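Mandelate racemase/muconate lactonizing enzyme family protein (Bradyrhizobium sp. ORS 278, PDB 3TOY) is of unknown specific function but belongs to the mandelate racemase/muconate lactonizing enzyme family of the enolase superfamily, with a capping domain joined to a modified TIM barrel. Local coordinates at residues 276-289 with 303-317. Residues are numbered along the deposited sequence; the frame is centred on the assembly and turned at random.
Sequences PRGFAEAIAAGASD and GWLNVAGQADAASIP. With P4C (O-acetaldehydyl-hexaethylene glycol), chain H.
Gln310 carries the polar link to Pro276 between two neighbouring helices of the barrel domain. Its NE2 donates to Pro276 O at 3.1 Å in a nearly straight bond (179°). The donor stands above the carbonyl plane, and Pro276 O also accepts the helical bond from Ala280 N. In the conformer described here, Asn306 OD1, one turn back, accepts the other N-H of NE2, also at 3.1 Å. The two bonds would fix the rotation of the amide. OE1 lies 3.2 Å from Ala280 N, but at a poor angle for a hydrogen bond. In the same conformer Asn306 ND2 bonds Asp312 of the second subunit, so this polar chain reaches the subunit interface.

Knobs-into-holes packing surrounds the amide. Pro276 sits among Gly303, Asn306, Val307 and Gln310, with its CB against Asn306 CG at 3.5 Å. Gln310 in turn fills the hole formed by Pro276, Phe279, Ala280 and Ile283. With chi1 at 174°, Val307 puts CG1 opposite the backbone N and over one face of the Phe279 ring, a CH-pi contact. The same ring pairs edge-to-face with Trp273. Ile283 splits its branches: CG2 meets Ala314 CB at 3.8 Å, and CG1 meets Ile316 CD1 at 3.9 Å.

Schellman motifs at Gly286 and Ser315 close the last turns. Beyond them, Ile316 CG2 and Pro317 CD pack on Asp289 O, next to strand 290-291. A water bridges Asp289 O and Ser315 O.

The axes of 276-285 and 303-314 come within 9.5 Å, inclined by 18°. The chemistry implies a mainly apolar seam in which one amide, making two hydrogen bonds, ties the Pro276 carbonyl to 303-314.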
ATOM      1  N   PRO A 276      24.994   9.784  -2.920  1.00 22.67           N
ATOM      2  CA  PRO A 276      23.718  10.113  -2.280  1.00 23.77           C
ATOM      3  C   PRO A 276      22.555   9.326  -2.874  1.00 23.16           C
ATOM      4  O   PRO A 276      21.629   8.937  -2.131  1.00 23.63           O
ATOM      5  CB  PRO A 276      23.581  11.614  -2.537  1.00 24.00           C
ATOM      6  CG  PRO A 276      25.062  12.089  -2.396  1.00 25.19           C
ATOM      7  CD  PRO A 276      25.830  10.993  -3.135  1.00 20.99           C
ATOM      8  N   ARG A 277      22.588   9.055  -4.172  1.00 22.88           N
ATOM      9  CA  ARG A 277      21.447   8.309  -4.771  1.00 19.55           C
ATOM     10  C   ARG A 277      21.360   6.894  -4.248  1.00 26.09           C
ATOM     11  O   ARG A 277      20.260   6.374  -4.047  1.00 23.31           O
ATOM     12  CB  ARG A 277      21.483   8.303  -6.300  1.00 20.85           C
ATOM     13  CG  ARG A 277      20.311   7.483  -6.959  1.00 21.05           C
ATOM     14  CD  ARG A 277      18.954   8.142  -6.668  1.00 20.87           C
ATOM     15  NE  ARG A 277      18.956   9.520  -7.138  1.00 27.77           N
ATOM     16  CZ  ARG A 277      18.183  10.496  -6.653  1.00 37.15           C
ATOM     17  NH1 ARG A 277      17.291  10.237  -5.710  1.00 32.45           N
ATOM     18  NH2 ARG A 277      18.289  11.728  -7.134  1.00 39.91           N
ATOM     19  N   GLY A 278      22.508   6.252  -4.037  1.00 23.47           N
ATOM     20  CA  GLY A 278      22.532   4.893  -3.490  1.00 23.49           C
ATOM     21  C   GLY A 278      21.866   4.853  -2.126  1.00 26.31           C
ATOM     22  O   GLY A 278      21.153   3.900  -1.798  1.00 24.01           O
ATOM     23  N   PHE A 279      22.107   5.889  -1.324  1.00 21.05           N
ATOM     24  CA  PHE A 279      21.429   5.996  -0.035  1.00 22.71           C
ATOM     25  C   PHE A 279      19.949   6.292  -0.190  1.00 21.91           C
ATOM     26  O   PHE A 279      19.136   5.722   0.553  1.00 22.12           O
ATOM     27  CB  PHE A 279      22.133   7.013   0.870  1.00 24.03           C
ATOM     28  CG  PHE A 279      23.339   6.422   1.503  1.00 23.07           C
ATOM     29  CD1 PHE A 279      23.224   5.773   2.708  1.00 21.54           C
ATOM     30  CD2 PHE A 279      24.558   6.373   0.811  1.00 23.29           C
ATOM     31  CE1 PHE A 279      24.311   5.129   3.276  1.00 25.76           C
ATOM     32  CE2 PHE A 279      25.670   5.732   1.382  1.00 22.97           C
ATOM     33  CZ  PHE A 279      25.547   5.104   2.608  1.00 20.92           C
ATOM     34  N   ALA A 280      19.596   7.171  -1.126  1.00 21.44           N
ATOM     35  CA  ALA A 280      18.163   7.483  -1.335  1.00 20.99           C
ATOM     36  C   ALA A 280      17.354   6.230  -1.691  1.00 24.16           C
ATOM     37  O   ALA A 280      16.253   6.023  -1.152  1.00 23.99           O
ATOM     38  CB  ALA A 280      17.946   8.586  -2.407  1.00 19.82           C
ATOM     39  N   GLU A 281      17.872   5.397  -2.584  1.00 20.12           N
ATOM     40  CA  GLU A 281      17.182   4.127  -2.899  1.00 20.45           C
ATOM     41  C   GLU A 281      17.120   3.139  -1.725  1.00 22.04           C
ATOM     42  O   GLU A 281      16.077   2.467  -1.500  1.00 21.42           O
ATOM     43  CB  GLU A 281      17.778   3.439  -4.135  1.00 21.27           C
ATOM     44  CG  GLU A 281      17.701   4.276  -5.445  1.00 24.14           C
ATOM     45  CD  GLU A 281      16.275   4.707  -5.839  1.00 34.22           C
ATOM     46  OE1 GLU A 281      15.273   4.109  -5.371  1.00 28.03           O
ATOM     47  OE2 GLU A 281      16.151   5.667  -6.626  1.00 27.34           O
ATOM     48  N   ALA A 282      18.212   3.013  -0.983  1.00 21.52           N
ATOM     49  CA  ALA A 282      18.199   2.165   0.220  1.00 21.83           C
ATOM     50  C   ALA A 282      17.165   2.613   1.242  1.00 23.53           C
ATOM     51  O   ALA A 282      16.473   1.791   1.835  1.00 23.10           O
ATOM     52  CB  ALA A 282      19.599   2.102   0.873  1.00 24.26           C
ATOM     53  N   ILE A 283      17.054   3.913   1.436  1.00 20.11           N
ATOM     54  CA  ILE A 283      16.109   4.476   2.411  1.00 20.34           C
ATOM     55  C   ILE A 283      14.689   4.296   1.900  1.00 23.41           C
ATOM     56  O   ILE A 283      13.769   3.982   2.677  1.00 22.41           O
ATOM     57  CB  ILE A 283      16.425   5.960   2.699  1.00 21.41           C
ATOM     58  CG1 ILE A 283      17.741   6.039   3.501  1.00 24.85           C
ATOM     59  CG2 ILE A 283      15.296   6.634   3.453  1.00 22.89           C
ATOM     60  CD1 ILE A 283      18.346   7.471   3.654  1.00 23.54           C
ATOM     61  N   ALA A 284      14.508   4.480   0.595  1.00 22.92           N
ATOM     62  CA  ALA A 284      13.201   4.295  -0.016  1.00 25.82           C
ATOM     63  C   ALA A 284      12.759   2.840   0.133  1.00 27.98           C
ATOM     64  O   ALA A 284      11.601   2.576   0.327  1.00 22.46           O
ATOM     65  CB  ALA A 284      13.226   4.677  -1.487  1.00 21.37           C
ATOM     66  N   ALA A 285      13.686   1.896   0.038  1.00 21.97           N
ATOM     67  CA  ALA A 285      13.357   0.496   0.240  1.00 23.62           C
ATOM     68  C   ALA A 285      13.204   0.110   1.727  1.00 23.30           C
ATOM     69  O   ALA A 285      12.712  -0.973   2.030  1.00 24.64           O
ATOM     70  CB  ALA A 285      14.394  -0.391  -0.434  1.00 22.85           C
ATOM     71  N   GLY A 286      13.580   1.004   2.641  1.00 19.54           N
ATOM     72  CA  GLY A 286      13.577   0.709   4.082  1.00 23.57           C
ATOM     73  C   GLY A 286      14.588  -0.383   4.441  1.00 23.56           C
ATOM     74  O   GLY A 286      14.331  -1.217   5.287  1.00 22.09           O
ATOM     75  N   ALA A 287      15.752  -0.346   3.816  1.00 22.56           N
ATOM     76  CA  ALA A 287      16.770  -1.392   4.026  1.00 21.23           C
ATOM     77  C   ALA A 287      17.287  -1.526   5.484  1.00 21.23           C
ATOM     78  O   ALA A 287      17.580  -2.641   5.935  1.00 24.10           O
ATOM     79  CB  ALA A 287      17.939  -1.164   3.065  1.00 19.73           C
ATOM     80  N   SER A 288      17.434  -0.418   6.208  1.00 21.26           N
ATOM     81  CA  SER A 288      18.078  -0.490   7.530  1.00 21.62           C
ATOM     82  C   SER A 288      17.544   0.511   8.547  1.00 19.87           C
ATOM     83  O   SER A 288      16.868   1.478   8.190  1.00 24.02           O
ATOM     84  CB  SER A 288      19.587  -0.315   7.367  1.00 25.44           C
ATOM     85  OG  SER A 288      19.874   1.011   6.914  1.00 24.27           O
ATOM     86  N   ASP A 289      17.828   0.248   9.827  1.00 18.72           N
ATOM     87  CA  ASP A 289      17.472   1.146  10.911  1.00 19.48           C
ATOM     88  C   ASP A 289      18.502   2.202  11.105  1.00 22.09           C
ATOM     89  O   ASP A 289      18.155   3.325  11.458  1.00 19.91           O
ATOM     90  CB  ASP A 289      17.337   0.365  12.227  1.00 19.55           C
ATOM     91  CG  ASP A 289      16.277  -0.704  12.124  1.00 21.84           C
ATOM     92  OD1 ASP A 289      15.101  -0.321  11.984  1.00 20.43           O
ATOM     93  OD2 ASP A 289      16.595  -1.905  12.138  1.00 22.09           O
ATOM     94  N   GLY A 303      29.288  14.456  -0.762  1.00 23.24           N
ATOM     95  CA  GLY A 303      28.238  13.404  -0.788  1.00 23.44           C
ATOM     96  C   GLY A 303      27.709  13.106   0.625  1.00 25.54           C
ATOM     97  O   GLY A 303      26.481  12.960   0.832  1.00 23.65           O
ATOM     98  N   TRP A 304      28.607  13.032   1.604  1.00 23.49           N
ATOM     99  CA  TRP A 304      28.213  12.796   3.008  1.00 25.02           C
ATOM    100  C   TRP A 304      27.184  13.801   3.485  1.00 25.35           C
ATOM    101  O   TRP A 304      26.172  13.425   4.124  1.00 22.74           O
ATOM    102  CB  TRP A 304      29.437  12.850   3.938  1.00 23.68           C
ATOM    103  CG  TRP A 304      29.109  12.673   5.379  1.00 21.28           C
ATOM    104  CD1 TRP A 304      28.524  13.573   6.188  1.00 22.58           C
ATOM    105  CD2 TRP A 304      29.336  11.502   6.170  1.00 24.76           C
ATOM    106  NE1 TRP A 304      28.361  13.050   7.447  1.00 26.72           N
ATOM    107  CE2 TRP A 304      28.845  11.772   7.458  1.00 24.46           C
ATOM    108  CE3 TRP A 304      29.881  10.244   5.904  1.00 24.96           C
ATOM    109  CZ2 TRP A 304      28.898  10.846   8.488  1.00 22.18           C
ATOM    110  CZ3 TRP A 304      29.926   9.322   6.923  1.00 26.58           C
ATOM    111  CH2 TRP A 304      29.454   9.631   8.205  1.00 25.42           C
ATOM    112  N   LEU A 305      27.432  15.088   3.209  1.00 23.56           N
ATOM    113  CA  LEU A 305      26.527  16.140   3.677  1.00 26.00           C
ATOM    114  C   LEU A 305      25.106  16.006   3.093  1.00 23.89           C
ATOM    115  O   LEU A 305      24.108  16.288   3.781  1.00 25.85           O
ATOM    116  CB  LEU A 305      27.109  17.537   3.394  1.00 22.45           C
ATOM    117  CG  LEU A 305      28.401  17.850   4.162  1.00 26.91           C
ATOM    118  CD1 LEU A 305      29.033  19.133   3.604  1.00 34.23           C
ATOM    119  CD2 LEU A 305      28.202  17.957   5.682  1.00 27.75           C
ATOM    120  N   ASN A 306      25.001  15.598   1.839  1.00 24.12           N
ATOM    121  CA  ASN A 306      23.705  15.317   1.216  0.50 23.28           C
ATOM    122  C   ASN A 306      23.012  14.200   2.001  1.00 22.21           C
ATOM    123  O   ASN A 306      21.844  14.322   2.404  1.00 26.33           O
ATOM    124  CB  ASN A 306      23.933  14.855  -0.230  0.50 25.20           C
ATOM    125  CG  ASN A 306      22.639  14.676  -1.048  0.50 25.43           C
ATOM    126  OD1 ASN A 306      21.679  13.963  -0.666  0.50 24.63           O
ATOM    127  ND2 ASN A 306      22.643  15.288  -2.239  0.50 25.40           N
ATOM    128  N   VAL A 307      23.739  13.099   2.193  1.00 21.68           N
ATOM    129  CA  VAL A 307      23.192  11.939   2.927  1.00 22.45           C
ATOM    130  C   VAL A 307      22.825  12.288   4.387  1.00 23.32           C
ATOM    131  O   VAL A 307      21.881  11.748   4.939  1.00 23.14           O
ATOM    132  CB  VAL A 307      24.150  10.699   2.851  1.00 20.34           C
ATOM    133  CG1 VAL A 307      23.647   9.540   3.752  1.00 22.01           C
ATOM    134  CG2 VAL A 307      24.246  10.199   1.402  1.00 23.52           C
ATOM    135  N   ALA A 308      23.530  13.222   5.010  1.00 23.67           N
ATOM    136  CA  ALA A 308      23.196  13.616   6.365  1.00 24.63           C
ATOM    137  C   ALA A 308      21.780  14.218   6.394  1.00 23.71           C
ATOM    138  O   ALA A 308      21.053  14.017   7.359  1.00 23.08           O
ATOM    139  CB  ALA A 308      24.201  14.636   6.900  1.00 26.09           C
ATOM    140  N   GLY A 309      21.420  14.958   5.343  1.00 24.39           N
ATOM    141  CA  GLY A 309      20.069  15.574   5.258  1.00 23.48           C
ATOM    142  C   GLY A 309      19.009  14.481   5.091  1.00 23.40           C
ATOM    143  O   GLY A 309      17.946  14.520   5.724  1.00 23.74           O
ATOM    144  N   GLN A 310      19.304  13.505   4.249  1.00 23.13           N
ATOM    145  CA  GLN A 310      18.415  12.370   4.035  1.00 23.08           C
ATOM    146  C   GLN A 310      18.221  11.598   5.329  1.00 25.75           C
ATOM    147  O   GLN A 310      17.108  11.208   5.662  1.00 23.26           O
ATOM    148  CB  GLN A 310      19.007  11.398   3.017  1.00 20.83           C
ATOM    149  CG  GLN A 310      19.133  11.922   1.584  1.00 22.33           C
ATOM    150  CD  GLN A 310      19.600  10.821   0.662  1.00 22.62           C
ATOM    151  OE1 GLN A 310      19.112   9.701   0.746  1.00 24.65           O
ATOM    152  NE2 GLN A 310      20.571  11.123  -0.212  1.00 25.51           N
ATOM    153  N   ALA A 311      19.310  11.352   6.057  1.00 21.54           N
ATOM    154  CA  ALA A 311      19.206  10.577   7.307  1.00 20.98           C
ATOM    155  C   ALA A 311      18.393  11.297   8.371  1.00 24.19           C
ATOM    156  O   ALA A 311      17.624  10.669   9.117  1.00 20.99           O
ATOM    157  CB  ALA A 311      20.611  10.180   7.835  1.00 20.69           C
ATOM    158  N   ASP A 312      18.556  12.613   8.450  1.00 22.01           N
ATOM    159  CA  ASP A 312      17.744  13.402   9.355  1.00 24.76           C
ATOM    160  C   ASP A 312      16.275  13.239   8.969  1.00 25.15           C
ATOM    161  O   ASP A 312      15.432  12.973   9.827  1.00 24.80           O
ATOM    162  CB  ASP A 312      18.157  14.874   9.292  1.00 23.05           C
ATOM    163  CG  ASP A 312      17.377  15.743  10.256  1.00 30.45           C
ATOM    164  OD1 ASP A 312      17.126  15.293  11.385  1.00 34.15           O
ATOM    165  OD2 ASP A 312      17.009  16.869   9.864  1.00 33.05           O
ATOM    166  N   ALA A 313      15.957  13.371   7.682  1.00 21.22           N
ATOM    167  CA  ALA A 313      14.555  13.260   7.275  1.00 19.66           C
ATOM    168  C   ALA A 313      13.967  11.871   7.579  1.00 24.95           C
ATOM    169  O   ALA A 313      12.798  11.753   7.943  1.00 23.07           O
ATOM    170  CB  ALA A 313      14.400  13.552   5.790  1.00 23.39           C
ATOM    171  N   ALA A 314      14.770  10.831   7.416  1.00 20.88           N
ATOM    172  CA  ALA A 314      14.312   9.457   7.633  1.00 21.76           C
ATOM    173  C   ALA A 314      14.403   9.021   9.090  1.00 23.23           C
ATOM    174  O   ALA A 314      14.014   7.887   9.405  1.00 21.73           O
ATOM    175  CB  ALA A 314      15.110   8.492   6.782  1.00 22.92           C
ATOM    176  N   SER A 315      14.951   9.881   9.949  1.00 21.16           N
ATOM    177  CA  SER A 315      15.246   9.576  11.369  1.00 24.28           C
ATOM    178  C   SER A 315      16.132   8.330  11.529  1.00 25.43           C
ATOM    179  O   SER A 315      15.795   7.389  12.249  1.00 25.88           O
ATOM    180  CB  SER A 315      13.966   9.457  12.216  1.00 23.50           C
ATOM    181  OG  SER A 315      13.182  10.632  12.059  1.00 24.22           O
ATOM    182  N   ILE A 316      17.247   8.326  10.804  1.00 20.47           N
ATOM    183  CA  ILE A 316      18.168   7.198  10.782  1.00 20.32           C
ATOM    184  C   ILE A 316      19.487   7.631  11.414  1.00 21.44           C
ATOM    185  O   ILE A 316      20.199   8.499  10.878  1.00 23.57           O
ATOM    186  CB  ILE A 316      18.414   6.701   9.348  1.00 19.58           C
ATOM    187  CG1 ILE A 316      17.116   6.094   8.796  1.00 22.10           C
ATOM    188  CG2 ILE A 316      19.544   5.630   9.317  1.00 21.13           C
ATOM    189  CD1 ILE A 316      17.245   5.589   7.375  1.00 25.58           C
ATOM    190  N   PRO A 317      19.806   7.066  12.578  1.00 20.93           N
ATOM    191  CA  PRO A 317      21.111   7.372  13.171  1.00 23.37           C
ATOM    192  C   PRO A 317      22.215   7.031  12.178  1.00 21.92           C
ATOM    193  O   PRO A 317      22.227   5.943  11.619  1.00 23.94           O
ATOM    194  CB  PRO A 317      21.183   6.403  14.348  1.00 19.88           C
ATOM    195  CG  PRO A 317      19.719   6.243  14.748  1.00 22.36           C
ATOM    196  CD  PRO A 317      19.021   6.134  13.414  1.00 20.13           C
TER
HETATM  197  O1  P4C H 364      22.988  18.762   5.688  1.00 56.69           O
HETATM  198  C2  P4C H 364      24.319  18.515   6.165  1.00 51.92           C
HETATM  199  C3  P4C H 364      24.742  19.565   7.190  1.00 53.42           C
HETATM  200  O4  P4C H 364      25.358  20.682   6.539  1.00 54.66           O
HETATM  201  C5  P4C H 364      26.418  21.251   7.327  1.00 57.00           C
HETATM  202  C6  P4C H 364      26.970  22.531   6.704  1.00 44.51           C
HETATM  203  O7  P4C H 364      27.788  22.226   5.575  1.00 57.08           O
HETATM  204  C8  P4C H 364      27.999  23.304   4.657  1.00 43.06           C
HETATM  205  C9  P4C H 364      28.558  22.717   3.361  1.00 45.45           C
HETATM  206  O10 P4C H 364      27.576  22.804   2.321  1.00 58.09           O
HETATM  207  C11 P4C H 364      27.804  21.895   1.244  1.00 53.54           C
HETATM  208  C12 P4C H 364      26.573  21.873   0.339  1.00 59.08           C
HETATM  209  O13 P4C H 364      25.512  21.110   0.928  1.00 49.44           O
HETATM  210  C14 P4C H 364      24.476  20.829  -0.021  1.00 49.63           C
HETATM  211  C15 P4C H 364      23.260  20.248   0.699  1.00 58.50           C
HETATM  212  O16 P4C H 364      23.392  18.828   0.810  1.00 50.93           O
HETATM  213  O   HOH W   1      15.983   4.270  12.832  1.00 36.18           O